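Local coordinates for protein aerobactin synthase IucC (Klebsiella pneumoniae, PDB 6CN7) that probably catalyses the ATP-dependent attachment of the second N-acetyl-N-hydroxylysine to citryl-N-acetyl-N-hydroxylysine, completing the siderophore aerobactin, at residues D129-L134 and S366-A371; M370-E375 and Q381-A386; T400-V405 and I428-K433. The protein carries 5 engineered substitutions. All coordinates share one frame; numbering follows the deposited sequence.

Contacts 1 and 3 meet through one mixed sheet, in which strands 366-369 and 428-433 are antiparallel neighbours: probable hydrogen bonds run from L430 N to I368 O (2.7 Å) and from M432 N to S366 O (2.7 Å), and the centres of contacts 1 and 3 lie about 14 Å apart. Contact 2, with its centre about 11 Å from that of contact 1, begins where strand 366-369 ends and shares M370 and A371 with contact 1; L131 CD2 also packs on T372 CG2 at 4.1 Å. Contacts 2 and 3, about 13 Å apart between centres, join where L373 CD1 lies 3.9 Å from L402 CD2.

Contact 1. Residues D129-L134 and S366-A371; sequences DRLQCL and SPILMA
I368 and L369 carry the strand side of this contact, a helix packed against a strand of a mixed sheet in the IucA/IucC family region. Strand 366-369 is the outermost of that sheet on its side within this chain, bonded through its backbone to strand 428-433, and the short helix 128-133, more than 230 residues earlier in the chain, lies beside it. I368 offers its CG2 methyl to L131 CD2 at 4.2 Å, a loose apolar touch between branch ends. Y387 of helix 383-391 packs on both residues, making this a three-way meeting of strand and two helices. L369, next along the strand, directs its CB toward helix 128-133 and crosses Q132 obliquely. With CG anti to its carbonyl carbon (chi1 -62°), it brings CD1 against the glutamine, 3.8 Å from Q132 CG and 3.6 Å from Q132 CD. L135 and T429 also pack on L369, so the glutamine arm forms one part of its apolar surroundings. The Q132 chain is extended throughout, CG anti to the backbone N (chi1 171°), which lets its amide reach the CD1 methyl of the leucine. Its oxygen accepts a weak hydrogen bond from Q258 N, while L369 CD1 rests 3.4 Å from Q132 OE1.

Contact 2. Residues M370-E375 and Q381-A386; sequences MATLME and QPLIGA
E375 O is gripped by two donors: L383 N, at 3.0 Å in a nearly straight hydrogen bond (170° at the hydrogen), and a water at 2.8 Å from the same E375 O. The amide approaches from above the carbonyl plane, 35° out of it, while P382 CA adds a CA-H...O contact to this oxygen. The water also donates weakly to L373 O and accepts from I384 N, thereby joining the carbonyls of L373, in the 3-10 turn, and E375, just after it, to the first turn of helix 383-391. The arrangement is a strand-to-helix connection that passes through a 3-10 turn and a loop: the chain leaves strand 366-369, winds through 370-374 and folds back so that the start of the next helix docks on the turn. L383 fills the angle between T372 and E375, its CD2 lying 3.9 Å from T372 CG2 and 4.0 Å from E375 CB. T372 places CG2 anti to its backbone N, which leaves OG1 beside that N to bond L369 O, so methyl and hydroxyl serve different neighbours. E375 bends at chi2 (-70°), leading its carboxylate away from L383 to a salt bridge with R115 and a hydrogen bond with S136. L373 crosses I384 at about a right angle, CD2 meeting I384 CB at 4.2 Å, and W398 and M498 pack on I384 as well.

Contact 3. Residues T400-V405 and I428-K433; sequences TQLFRV and ITLAMK
L430 projects from strand 428-433 toward helix 395-417 and meets L402 and V405, two residues three positions apart on the helix. This is helix-on-sheet packing in the FhuF-like region: the helix lies over one face of a mixed sheet in which strand 428-433 runs between 366-369 and 436-442. The contact is small and wholly apolar, with no hydrogen bond across it. Branch ends do all the touching, since the backbones stay well apart, 8.6 Å between V405 CA and L430 CA. L430 sets CG anti to its carbonyl carbon (chi1 -61°) and keeps its chain extended at chi2, a conformation that holds the fork outward: CD1 makes the nearest touch with L402, and CD2 is the methyl nearest V405. L402 adopts the other common leucine shape, CG anti to the backbone N (chi1 176°) with chi2 near 66°. Its CB does not point at the strand, but these torsions bring the end of the side chain nearer to L430. The two leucines cross at about a right angle, CD1 of L402 meeting CD1 of L430 at 3.8 Å. The other L402 methyl, CD2, is turned to L373, which belongs to the turn following strand 366-369. V405, one helical turn on, points its CB toward the strand and also reaches V440 of strand 436-442, spanning two adjacent strands. I368 of strand 366-369 also packs on L430, while F403 faces away from the sheet and makes an edge-to-face stack with F508. The V405 touch is the looser of the two, CG1 lying 4.4 Å from L430 CD2.

Contact 1. Residues D129-L134 and S366-A371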
loop_
_atom_site.group_PDB
_atom_site.type_symbol
_atom_site.label_atom_id
_atom_site.label_comp_id
_atom_site.label_asym_id
_atom_site.label_seq_id
_atom_site.Cartn_x
_atom_site.Cartn_y
_atom_site.Cartn_z
ATOM N N ASP A 129 -25.481 1.413 14.421
ATOM C CA ASP A 129 -24.244 1.385 13.647
ATOM C C ASP A 129 -23.402 0.157 13.969
ATOM O O ASP A 129 -22.710 -0.365 13.088
ATOM C CB ASP A 129 -23.437 2.658 13.901
ATOM C CG ASP A 129 -24.154 3.908 13.421
ATOM O OD1 ASP A 129 -24.929 3.813 12.446
ATOM O OD2 ASP A 129 -23.945 4.984 14.020
ATOM N N ARG A 130 -23.436 -0.315 15.216
ATOM C CA ARG A 130 -22.684 -1.514 15.558
ATOM C C ARG A 130 -23.341 -2.756 14.970
ATOM O O ARG A 130 -22.649 -3.670 14.504
ATOM C CB ARG A 130 -22.551 -1.636 17.077
ATOM C CG ARG A 130 -21.850 -2.905 17.548
ATOM C CD ARG A 130 -20.507 -3.123 16.880
ATOM N NE ARG A 130 -19.614 -1.978 17.042
ATOM C CZ ARG A 130 -18.715 -1.848 18.012
ATOM N NH1 ARG A 130 -17.957 -0.761 18.065
ATOM N NH2 ARG A 130 -18.566 -2.796 18.930
ATOM N N LEU A 131 -24.675 -2.813 14.985
ATOM C CA LEU A 131 -25.369 -3.952 14.397
ATOM C C LEU A 131 -25.065 -4.065 12.910
ATOM O O LEU A 131 -24.804 -5.163 12.402
ATOM C CB LEU A 131 -26.875 -3.829 14.633
ATOM C CG LEU A 131 -27.758 -4.908 13.995
ATOM C CD1 LEU A 131 -27.352 -6.300 14.455
ATOM C CD2 LEU A 131 -29.225 -4.649 14.313
ATOM N N GLN A 132 -25.056 -2.960 12.216
ATOM C CA GLN A 132 -24.729 -2.969 10.840
ATOM C C GLN A 132 -23.349 -3.505 10.613
ATOM O O GLN A 132 -23.148 -4.213 9.704
ATOM C CB GLN A 132 -24.903 -1.619 10.192
ATOM C CG GLN A 132 -24.372 -1.560 8.795
ATOM C CD GLN A 132 -24.718 -0.357 7.989
ATOM O OE1 GLN A 132 -24.374 -0.273 6.857
ATOM N NE2 GLN A 132 -25.412 0.550 8.560
ATOM N N CYS A 133 -22.410 -3.170 11.454
ATOM C CA CYS A 133 -21.053 -3.693 11.342
ATOM C C CYS A 133 -21.017 -5.211 11.485
ATOM O O CYS A 133 -20.197 -5.874 10.842
ATOM C CB CYS A 133 -20.150 -3.053 12.399
ATOM S SG CYS A 133 -19.667 -1.344 12.051
ATOM N N LEU A 134 -21.891 -5.780 12.314
ATOM C CA LEU A 134 -21.848 -7.200 12.630
ATOM C C LEU A 134 -22.638 -8.056 11.648
ATOM O O LEU A 134 -22.749 -9.270 11.857
ATOM C CB LEU A 134 -22.365 -7.434 14.052
ATOM C CG LEU A 134 -21.574 -6.739 15.166
ATOM C CD1 LEU A 134 -22.219 -7.021 16.508
ATOM C CD2 LEU A 134 -20.117 -7.180 15.169
ATOM N N SER A 366 -35.513 3.364 15.028
ATOM C CA SER A 366 -34.146 2.909 14.848
ATOM C C SER A 366 -33.965 2.319 13.455
ATOM O O SER A 366 -34.828 1.571 12.982
ATOM C CB SER A 366 -33.763 1.858 15.893
ATOM O OG SER A 366 -32.422 1.434 15.700
ATOM N N PRO A 367 -32.853 2.621 12.784
ATOM C CA PRO A 367 -32.614 2.055 11.453
ATOM C C PRO A 367 -31.920 0.703 11.508
ATOM O O PRO A 367 -31.063 0.444 12.356
ATOM C CB PRO A 367 -31.703 3.104 10.805
ATOM C CG PRO A 367 -30.891 3.608 11.951
ATOM C CD PRO A 367 -31.799 3.580 13.160
ATOM N N ILE A 368 -32.313 -0.172 10.586
ATOM C CA ILE A 368 -31.600 -1.414 10.329
ATOM C C ILE A 368 -31.569 -1.636 8.826
ATOM O O ILE A 368 -32.461 -1.193 8.096
ATOM C CB ILE A 368 -32.242 -2.633 11.036
ATOM C CG1 ILE A 368 -33.631 -2.941 10.454
ATOM C CG2 ILE A 368 -32.326 -2.394 12.541
ATOM C CD1 ILE A 368 -34.207 -4.264 10.910
ATOM N N LEU A 369 -30.531 -2.318 8.362
ATOM C CA LEU A 369 -30.528 -2.824 7.001
ATOM C C LEU A 369 -31.440 -4.038 6.924
ATOM O O LEU A 369 -31.508 -4.841 7.860
ATOM C CB LEU A 369 -29.115 -3.199 6.561
ATOM C CG LEU A 369 -28.102 -2.052 6.526
ATOM C CD1 LEU A 369 -26.754 -2.558 6.046
ATOM C CD2 LEU A 369 -28.585 -0.903 5.644
ATOM N N MET A 370 -32.159 -4.161 5.809
ATOM C CA MET A 370 -33.061 -5.296 5.657
ATOM C C MET A 370 -32.300 -6.613 5.696
ATOM O O MET A 370 -32.859 -7.643 6.088
ATOM C CB MET A 370 -33.851 -5.174 4.356
ATOM C CG MET A 370 -34.935 -6.225 4.224
ATOM S SD MET A 370 -36.166 -5.820 2.981
ATOM C CE MET A 370 -37.141 -7.321 2.998
ATOM N N ALA A 371 -31.024 -6.599 5.303
ATOM C CA ALA A 371 -30.191 -7.788 5.438
ATOM C C ALA A 371 -30.149 -8.294 6.872
ATOM O O ALA A 371 -29.837 -9.469 7.093
ATOM C CB ALA A 371 -28.772 -7.493 4.948
#

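Contact 2. Residues M370-E375 and Q381-A386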
loop_
_atom_site.group_PDB
_atom_site.type_symbol
_atom_site.label_atom_id
_atom_site.label_comp_id
_atom_site.label_asym_id
_atom_site.label_seq_id
_atom_site.Cartn_x
_atom_site.Cartn_y
_atom_site.Cartn_z
ATOM N N MET A 370 -32.159 -4.161 5.809
ATOM C CA MET A 370 -33.061 -5.296 5.657
ATOM C C MET A 370 -32.300 -6.613 5.696
ATOM O O MET A 370 -32.859 -7.643 6.088
ATOM C CB MET A 370 -33.851 -5.174 4.356
ATOM C CG MET A 370 -34.935 -6.225 4.224
ATOM S SD MET A 370 -36.166 -5.820 2.981
ATOM C CE MET A 370 -37.141 -7.321 2.998
ATOM N N ALA A 371 -31.024 -6.599 5.303
ATOM C CA ALA A 371 -30.191 -7.788 5.438
ATOM C C ALA A 371 -30.149 -8.294 6.872
ATOM O O ALA A 371 -29.837 -9.469 7.093
ATOM C CB ALA A 371 -28.772 -7.493 4.948
ATOM N N THR A 372 -30.451 -7.435 7.849
ATOM C CA THR A 372 -30.528 -7.875 9.237
ATOM C C THR A 372 -31.491 -9.044 9.399
ATOM O O THR A 372 -31.272 -9.915 10.247
ATOM C CB THR A 372 -30.958 -6.708 10.130
ATOM O OG1 THR A 372 -30.066 -5.602 9.940
ATOM C CG2 THR A 372 -30.953 -7.109 11.598
ATOM N N LEU A 373 -32.555 -9.084 8.595
ATOM C CA LEU A 373 -33.555 -10.139 8.696
ATOM C C LEU A 373 -33.064 -11.480 8.165
ATOM O O LEU A 373 -33.814 -12.461 8.235
ATOM C CB LEU A 373 -34.823 -9.717 7.951
ATOM C CG LEU A 373 -35.390 -8.350 8.342
ATOM C CD1 LEU A 373 -36.636 -8.053 7.532
ATOM C CD2 LEU A 373 -35.692 -8.288 9.831
ATOM N N MET A 374 -31.844 -11.548 7.636
ATOM C CA MET A 374 -31.233 -12.807 7.235
ATOM C C MET A 374 -30.345 -13.399 8.319
ATOM O O MET A 374 -29.754 -14.461 8.099
ATOM C CB MET A 374 -30.392 -12.611 5.972
ATOM C CG MET A 374 -31.084 -11.883 4.847
ATOM S SD MET A 374 -29.918 -11.535 3.518
ATOM C CE MET A 374 -30.958 -10.550 2.470
ATOM N N GLU A 375 -30.232 -12.743 9.469
ATOM C CA GLU A 375 -29.259 -13.121 10.481
ATOM C C GLU A 375 -29.869 -14.046 11.528
ATOM O O GLU A 375 -31.079 -14.039 11.769
ATOM C CB GLU A 375 -28.697 -11.878 11.173
ATOM C CG GLU A 375 -27.976 -10.915 10.243
ATOM C CD GLU A 375 -26.660 -11.467 9.730
ATOM O OE1 GLU A 375 -26.089 -12.356 10.399
ATOM O OE2 GLU A 375 -26.197 -11.013 8.657
ATOM N N GLN A 381 -31.204 -18.786 16.401
ATOM C CA GLN A 381 -32.485 -18.113 16.566
ATOM C C GLN A 381 -32.532 -16.902 15.643
ATOM O O GLN A 381 -31.715 -15.987 15.806
ATOM C CB GLN A 381 -32.683 -17.681 18.008
ATOM C CG GLN A 381 -32.726 -18.840 18.996
ATOM C CD GLN A 381 -33.919 -19.753 18.783
ATOM O OE1 GLN A 381 -34.980 -19.314 18.337
ATOM N NE2 GLN A 381 -33.750 -21.033 19.097
ATOM N N PRO A 382 -33.437 -16.852 14.664
ATOM C CA PRO A 382 -33.444 -15.716 13.733
ATOM C C PRO A 382 -33.727 -14.401 14.444
ATOM O O PRO A 382 -34.545 -14.330 15.363
ATOM C CB PRO A 382 -34.561 -16.070 12.745
ATOM C CG PRO A 382 -34.736 -17.536 12.863
ATOM C CD PRO A 382 -34.422 -17.878 14.282
ATOM N N LEU A 383 -33.039 -13.346 13.999
ATOM C CA LEU A 383 -33.304 -12.013 14.531
ATOM C C LEU A 383 -34.701 -11.534 14.165
ATOM O O LEU A 383 -35.317 -10.778 14.926
ATOM C CB LEU A 383 -32.259 -11.023 14.017
ATOM C CG LEU A 383 -30.984 -10.900 14.853
ATOM C CD1 LEU A 383 -30.237 -12.225 14.934
ATOM C CD2 LEU A 383 -30.095 -9.811 14.278
ATOM N N ILE A 384 -35.213 -11.956 13.009
ATOM C CA ILE A 384 -36.560 -11.568 12.609
ATOM C C ILE A 384 -37.583 -12.091 13.605
ATOM O O ILE A 384 -38.614 -11.451 13.845
ATOM C CB ILE A 384 -36.846 -12.057 11.174
ATOM C CG1 ILE A 384 -38.224 -11.571 10.714
ATOM C CG2 ILE A 384 -36.721 -13.582 11.093
ATOM C CD1 ILE A 384 -38.397 -11.578 9.203
ATOM N N GLY A 385 -37.319 -13.254 14.206
ATOM C CA GLY A 385 -38.184 -13.744 15.266
ATOM C C GLY A 385 -38.120 -12.895 16.518
ATOM O O GLY A 385 -39.115 -12.768 17.237
ATOM N N ALA A 386 -36.957 -12.305 16.802
ATOM C CA ALA A 386 -36.849 -11.395 17.936
ATOM C C ALA A 386 -37.693 -10.148 17.717
ATOM O O ALA A 386 -38.407 -9.708 18.626
ATOM C CB ALA A 386 -35.387 -11.020 18.174
HETATM O O HOH W 1 -33.584 -13.150 10.852
#

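Contact 3. Residues T400-V405 and I428-K433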
loop_
_atom_site.group_PDB
_atom_site.type_symbol
_atom_site.label_atom_id
_atom_site.label_comp_id
_atom_site.label_asym_id
_atom_site.label_seq_id
_atom_site.Cartn_x
_atom_site.Cartn_y
_atom_site.Cartn_z
ATOM N N THR A 400 -46.862 -9.139 6.503
ATOM C CA THR A 400 -47.686 -8.294 5.644
ATOM C C THR A 400 -47.262 -6.834 5.755
ATOM O O THR A 400 -47.146 -6.133 4.742
ATOM C CB THR A 400 -49.164 -8.454 6.008
ATOM O OG1 THR A 400 -49.579 -9.800 5.748
ATOM C CG2 THR A 400 -50.039 -7.493 5.195
ATOM N N GLN A 401 -47.026 -6.361 6.980
ATOM C CA GLN A 401 -46.545 -4.996 7.170
ATOM C C GLN A 401 -45.218 -4.780 6.450
ATOM O O GLN A 401 -45.021 -3.756 5.785
ATOM C CB GLN A 401 -46.406 -4.701 8.663
ATOM C CG GLN A 401 -45.977 -3.277 8.992
ATOM C CD GLN A 401 -47.028 -2.255 8.627
ATOM O OE1 GLN A 401 -48.164 -2.599 8.295
ATOM N NE2 GLN A 401 -46.655 -0.982 8.687
ATOM N N LEU A 402 -44.293 -5.736 6.571
ATOM C CA LEU A 402 -43.006 -5.617 5.892
ATOM C C LEU A 402 -43.186 -5.504 4.383
ATOM O O LEU A 402 -42.510 -4.703 3.727
ATOM C CB LEU A 402 -42.121 -6.818 6.232
ATOM C CG LEU A 402 -40.762 -6.897 5.526
ATOM C CD1 LEU A 402 -39.847 -5.766 5.973
ATOM C CD2 LEU A 402 -40.113 -8.245 5.779
ATOM N N PHE A 403 -44.093 -6.303 3.814
ATOM C CA PHE A 403 -44.274 -6.297 2.366
ATOM C C PHE A 403 -44.911 -4.998 1.889
ATOM O O PHE A 403 -44.564 -4.488 0.817
ATOM C CB PHE A 403 -45.123 -7.498 1.945
ATOM C CG PHE A 403 -44.477 -8.831 2.221
ATOM C CD1 PHE A 403 -43.098 -8.973 2.216
ATOM C CD2 PHE A 403 -45.253 -9.946 2.483
ATOM C CE1 PHE A 403 -42.510 -10.197 2.466
ATOM C CE2 PHE A 403 -44.670 -11.174 2.735
ATOM C CZ PHE A 403 -43.297 -11.299 2.725
ATOM N N ARG A 404 -45.846 -4.447 2.666
ATOM C CA ARG A 404 -46.452 -3.173 2.291
ATOM C C ARG A 404 -45.453 -2.029 2.405
ATOM O O ARG A 404 -45.560 -1.036 1.676
ATOM C CB ARG A 404 -47.675 -2.898 3.166
ATOM C CG ARG A 404 -48.752 -3.974 3.101
ATOM C CD ARG A 404 -49.786 -3.774 4.199
ATOM N NE ARG A 404 -50.583 -2.576 3.967
ATOM C CZ ARG A 404 -51.274 -1.933 4.901
ATOM N NH1 ARG A 404 -51.269 -2.355 6.160
ATOM N NH2 ARG A 404 -51.969 -0.854 4.572
ATOM N N VAL A 405 -44.475 -2.154 3.302
ATOM C CA VAL A 405 -43.501 -1.087 3.515
ATOM C C VAL A 405 -42.424 -1.097 2.434
ATOM O O VAL A 405 -41.940 -0.043 2.015
ATOM C CB VAL A 405 -42.890 -1.225 4.921
ATOM C CG1 VAL A 405 -41.613 -0.397 5.055
ATOM C CG2 VAL A 405 -43.908 -0.805 5.977
ATOM N N ILE A 428 -31.311 -1.208 1.414
ATOM C CA ILE A 428 -32.654 -0.959 1.924
ATOM C C ILE A 428 -32.549 -0.819 3.434
ATOM O O ILE A 428 -32.120 -1.753 4.123
ATOM C CB ILE A 428 -33.627 -2.084 1.539
ATOM C CG1 ILE A 428 -33.891 -2.053 0.034
ATOM C CG2 ILE A 428 -34.945 -1.956 2.318
ATOM C CD1 ILE A 428 -34.664 -3.243 -0.471
ATOM N N THR A 429 -32.931 0.345 3.946
ATOM C CA THR A 429 -32.956 0.606 5.375
ATOM C C THR A 429 -34.400 0.625 5.855
ATOM O O THR A 429 -35.275 1.200 5.201
ATOM C CB THR A 429 -32.277 1.940 5.704
ATOM O OG1 THR A 429 -30.912 1.904 5.272
ATOM C CG2 THR A 429 -32.322 2.218 7.203
ATOM N N LEU A 430 -34.645 -0.015 6.994
ATOM C CA LEU A 430 -35.962 -0.050 7.611
ATOM C C LEU A 430 -35.952 0.767 8.892
ATOM O O LEU A 430 -35.012 0.677 9.688
ATOM C CB LEU A 430 -36.392 -1.482 7.934
ATOM C CG LEU A 430 -36.518 -2.460 6.767
ATOM C CD1 LEU A 430 -36.814 -3.850 7.299
ATOM C CD2 LEU A 430 -37.601 -2.010 5.799
ATOM N N ALA A 431 -36.998 1.563 9.084
ATOM C CA ALA A 431 -37.212 2.265 10.343
ATOM C C ALA A 431 -38.003 1.355 11.272
ATOM O O ALA A 431 -39.127 0.958 10.950
ATOM C CB ALA A 431 -37.949 3.583 10.113
ATOM N N MET A 432 -37.415 1.020 12.415
ATOM C CA MET A 432 -37.995 0.066 13.351
ATOM C C MET A 432 -38.397 0.781 14.632
ATOM O O MET A 432 -37.631 1.590 15.164
ATOM C CB MET A 432 -37.006 -1.058 13.674
ATOM C CG MET A 432 -36.496 -1.825 12.461
ATOM S SD MET A 432 -37.771 -2.817 11.655
ATOM C CE MET A 432 -38.144 -4.026 12.923
ATOM N N LYS A 433 -39.598 0.478 15.119
ATOM C CA LYS A 433 -40.064 0.957 16.414
ATOM C C LYS A 433 -40.787 -0.183 17.113
ATOM O O LYS A 433 -41.836 -0.634 16.644
ATOM C CB LYS A 433 -40.992 2.168 16.262
#